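Local coordinates for protein vaginolysin (Gardnerella vaginalis, PDB 5IMY) that probably acts as a secreted, cholesterol-dependent pore-forming toxin that binds host-cell membranes and lyses them, at residues 299-311 with 321-333. Sequence-based numbering, arbitrary orientation.
Sequences RILQNTSVCAVIL and VCTGNIDTLKALI. Unlike the reference sequence in segment 299-311: Cys307 (reference Thr). Unlike the reference sequence in segment 321-333: Cys322 (reference Ile).
Val306 lies against Gly324 and Asn325 in the turn that leads into helix 326-335. Its CG1 is anti to the backbone N (chi1 165°), which sets Val306 CG2 beside that N and 3.5 Å from Asn325 C. Val306 CG2 also lies 4.1 Å from Ile326 CD1; the same isoleucine branch lies against Leu301, with Leu301 CD2 4.0 Å from Ile326 CG1. On the backbone, Val306 N donates to Gly324 O at 2.7 Å. Next along the strand, Cys307 and Cys322 form a disulfide, SG to SG 2.0 Å with chi3 80°; both cysteines differ from the reference threonine and isoleucine. Strand 305-311 pairs antiparallel with strand 263-271 along its other edge, through backbone hydrogen bonds such as that of Cys307 with Lys268. In cholesterol-dependent cytolysins this edge of the central sheet is covered in the soluble monomer by a short following segment, which swings off so that a neighbouring monomer can pair there; the disulfide would be expected to lock that cover shut. Asn325 and Thr328 form a capping box: Asn325 OD1 accepts from Thr328 N at 3.2 Å, and Asn325 N returns a weak bond to Thr328 OG1. Farther along the helix, Leu332 splits its methyls over the strand, CD1 3.8 Å from Ala308 CB and CD2 4.1 Å from Ile310 CD1.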
# COMPACT_ATOMS: atom_id res chain seq x y z
N ARG A 299 -7.29 21.17 12.61
CA ARG A 299 -6.12 20.96 13.46
C ARG A 299 -4.82 21.13 12.70
O ARG A 299 -3.84 21.63 13.26
CB ARG A 299 -6.18 19.57 14.11
CG ARG A 299 -7.55 19.20 14.64
CD ARG A 299 -7.48 18.16 15.74
NE ARG A 299 -6.84 16.92 15.30
CZ ARG A 299 -7.48 15.89 14.75
NH1 ARG A 299 -8.80 15.93 14.56
NH2 ARG A 299 -6.80 14.81 14.39
N ILE A 300 -4.79 20.73 11.42
CA ILE A 300 -3.58 20.91 10.63
C ILE A 300 -3.28 22.39 10.42
O ILE A 300 -2.13 22.82 10.47
CB ILE A 300 -3.71 20.17 9.28
CG1 ILE A 300 -4.05 18.69 9.51
CG2 ILE A 300 -2.43 20.30 8.46
CD1 ILE A 300 -3.15 17.97 10.49
N LEU A 301 -4.32 23.19 10.19
CA LEU A 301 -4.13 24.60 9.86
C LEU A 301 -3.81 25.46 11.07
O LEU A 301 -3.35 26.60 10.89
CB LEU A 301 -5.37 25.13 9.13
CG LEU A 301 -5.67 24.43 7.79
CD1 LEU A 301 -6.93 24.98 7.17
CD2 LEU A 301 -4.51 24.55 6.81
N GLN A 302 -4.04 24.97 12.29
CA GLN A 302 -3.51 25.66 13.46
C GLN A 302 -2.02 25.42 13.65
O GLN A 302 -1.41 26.07 14.49
CB GLN A 302 -4.22 25.22 14.75
CG GLN A 302 -5.71 24.93 14.65
CD GLN A 302 -6.55 26.15 14.34
OE1 GLN A 302 -7.38 26.13 13.43
NE2 GLN A 302 -6.35 27.22 15.10
N ASN A 303 -1.44 24.48 12.90
CA ASN A 303 -0.02 24.16 13.00
C ASN A 303 0.73 24.45 11.71
O ASN A 303 1.87 23.98 11.55
CB ASN A 303 0.15 22.68 13.38
CG ASN A 303 0.37 22.49 14.87
OD1 ASN A 303 1.50 22.60 15.35
ND2 ASN A 303 -0.70 22.20 15.59
N THR A 304 0.14 25.21 10.79
CA THR A 304 0.75 25.50 9.50
C THR A 304 1.42 26.87 9.58
O THR A 304 0.74 27.90 9.67
CB THR A 304 -0.29 25.46 8.39
OG1 THR A 304 -0.91 24.17 8.36
CG2 THR A 304 0.34 25.75 7.04
N SER A 305 2.75 26.88 9.54
CA SER A 305 3.48 28.13 9.39
C SER A 305 3.37 28.62 7.96
O SER A 305 3.37 27.83 7.01
CB SER A 305 4.95 27.93 9.77
OG SER A 305 5.55 29.16 10.15
N VAL A 306 3.26 29.94 7.80
CA VAL A 306 3.10 30.56 6.49
C VAL A 306 4.21 31.59 6.31
O VAL A 306 4.40 32.46 7.16
CB VAL A 306 1.71 31.21 6.32
CG1 VAL A 306 1.69 32.16 5.12
CG2 VAL A 306 0.66 30.13 6.15
N CYS A 307 4.93 31.49 5.19
CA CYS A 307 6.04 32.37 4.87
C CYS A 307 5.83 32.89 3.45
O CYS A 307 5.85 32.10 2.50
CB CYS A 307 7.38 31.63 5.00
SG CYS A 307 8.82 32.39 4.22
N ALA A 308 5.60 34.19 3.32
CA ALA A 308 5.20 34.80 2.05
C ALA A 308 6.16 35.91 1.70
O ALA A 308 6.32 36.86 2.48
CB ALA A 308 3.78 35.35 2.14
N VAL A 309 6.78 35.83 0.52
CA VAL A 309 7.62 36.90 0.00
C VAL A 309 6.91 37.50 -1.20
O VAL A 309 6.49 36.78 -2.11
CB VAL A 309 9.03 36.40 -0.37
CG1 VAL A 309 9.58 35.54 0.75
CG2 VAL A 309 9.04 35.64 -1.70
N ILE A 310 6.77 38.82 -1.19
CA ILE A 310 6.04 39.55 -2.23
C ILE A 310 7.05 40.24 -3.13
O ILE A 310 8.09 40.73 -2.66
CB ILE A 310 5.06 40.54 -1.59
CG1 ILE A 310 4.12 39.79 -0.63
CG2 ILE A 310 4.24 41.26 -2.65
CD1 ILE A 310 3.31 40.67 0.28
N LEU A 311 6.75 40.28 -4.42
CA LEU A 311 7.67 40.78 -5.44
C LEU A 311 7.16 42.10 -6.00
O LEU A 311 5.97 42.24 -6.29
CB LEU A 311 7.83 39.76 -6.57
CG LEU A 311 7.31 38.34 -6.33
CD1 LEU A 311 7.09 37.63 -7.65
CD2 LEU A 311 8.26 37.56 -5.44
N VAL A 321 11.62 38.31 8.13
CA VAL A 321 12.18 37.06 8.61
C VAL A 321 11.22 35.90 8.38
O VAL A 321 11.61 34.74 8.59
CB VAL A 321 12.57 37.19 10.10
CG1 VAL A 321 13.13 35.90 10.67
CG2 VAL A 321 13.58 38.33 10.26
N CYS A 322 10.00 36.18 7.93
CA CYS A 322 9.01 35.17 7.56
C CYS A 322 8.43 34.48 8.78
O CYS A 322 9.13 33.79 9.53
CB CYS A 322 9.61 34.15 6.59
SG CYS A 322 8.86 34.29 4.94
N THR A 323 7.13 34.67 8.98
CA THR A 323 6.38 34.09 10.09
C THR A 323 4.91 34.45 9.93
O THR A 323 4.58 35.61 9.66
CB THR A 323 6.91 34.58 11.44
OG1 THR A 323 5.89 34.42 12.43
CG2 THR A 323 7.33 36.04 11.38
N GLY A 324 4.03 33.47 10.08
CA GLY A 324 2.61 33.73 9.91
C GLY A 324 1.83 32.44 9.87
O GLY A 324 2.39 31.34 9.94
N ASN A 325 0.51 32.60 9.76
CA ASN A 325 -0.41 31.47 9.69
C ASN A 325 -1.40 31.70 8.55
O ASN A 325 -1.25 32.65 7.78
CB ASN A 325 -1.13 31.29 11.02
CG ASN A 325 -1.61 32.60 11.60
OD1 ASN A 325 -2.41 33.31 10.99
ND2 ASN A 325 -1.13 32.94 12.79
N ILE A 326 -2.42 30.84 8.45
CA ILE A 326 -3.40 30.99 7.38
C ILE A 326 -4.04 32.37 7.42
O ILE A 326 -4.41 32.92 6.38
CB ILE A 326 -4.45 29.87 7.47
CG1 ILE A 326 -3.79 28.49 7.32
CG2 ILE A 326 -5.54 30.06 6.41
CD1 ILE A 326 -3.05 28.28 6.00
N ASP A 327 -4.18 32.96 8.61
CA ASP A 327 -4.77 34.29 8.71
C ASP A 327 -3.82 35.36 8.20
O ASP A 327 -4.27 36.40 7.70
CB ASP A 327 -5.19 34.58 10.15
CG ASP A 327 -6.57 34.05 10.47
OD1 ASP A 327 -7.41 33.96 9.55
OD2 ASP A 327 -6.82 33.71 11.65
N THR A 328 -2.50 35.15 8.32
CA THR A 328 -1.55 36.03 7.65
C THR A 328 -1.77 36.00 6.14
O THR A 328 -1.84 37.05 5.49
CB THR A 328 -0.12 35.62 7.99
OG1 THR A 328 0.15 35.91 9.37
CG2 THR A 328 0.90 36.35 7.11
N LEU A 329 -1.88 34.80 5.58
CA LEU A 329 -2.13 34.66 4.15
C LEU A 329 -3.39 35.41 3.73
O LEU A 329 -3.36 36.25 2.83
CB LEU A 329 -2.23 33.18 3.79
CG LEU A 329 -2.64 32.84 2.35
CD1 LEU A 329 -1.47 33.02 1.40
CD2 LEU A 329 -3.19 31.42 2.29
N LYS A 330 -4.52 35.11 4.39
CA LYS A 330 -5.80 35.65 3.95
C LYS A 330 -5.84 37.17 4.04
O LYS A 330 -6.62 37.80 3.32
CB LYS A 330 -6.93 35.04 4.77
CG LYS A 330 -6.97 33.52 4.69
CD LYS A 330 -8.39 32.97 4.61
CE LYS A 330 -9.04 33.27 3.27
NZ LYS A 330 -10.18 32.36 2.98
N ALA A 331 -5.03 37.78 4.91
CA ALA A 331 -4.93 39.23 4.93
C ALA A 331 -4.17 39.74 3.71
O ALA A 331 -4.59 40.71 3.07
CB ALA A 331 -4.25 39.70 6.22
N LEU A 332 -3.05 39.10 3.37
CA LEU A 332 -2.28 39.51 2.21
C LEU A 332 -3.09 39.38 0.92
O LEU A 332 -2.92 40.19 0.00
CB LEU A 332 -0.99 38.69 2.11
CG LEU A 332 0.01 38.87 3.26
CD1 LEU A 332 1.13 37.85 3.14
CD2 LEU A 332 0.56 40.28 3.29
N ILE A 333 -3.96 38.38 0.85
CA ILE A 333 -4.82 38.23 -0.33
C ILE A 333 -5.76 39.42 -0.44
O ILE A 333 -5.83 40.08 -1.48
CB ILE A 333 -5.60 36.90 -0.26
CG1 ILE A 333 -4.65 35.70 -0.14
CG2 ILE A 333 -6.50 36.74 -1.47
CD1 ILE A 333 -3.52 35.69 -1.14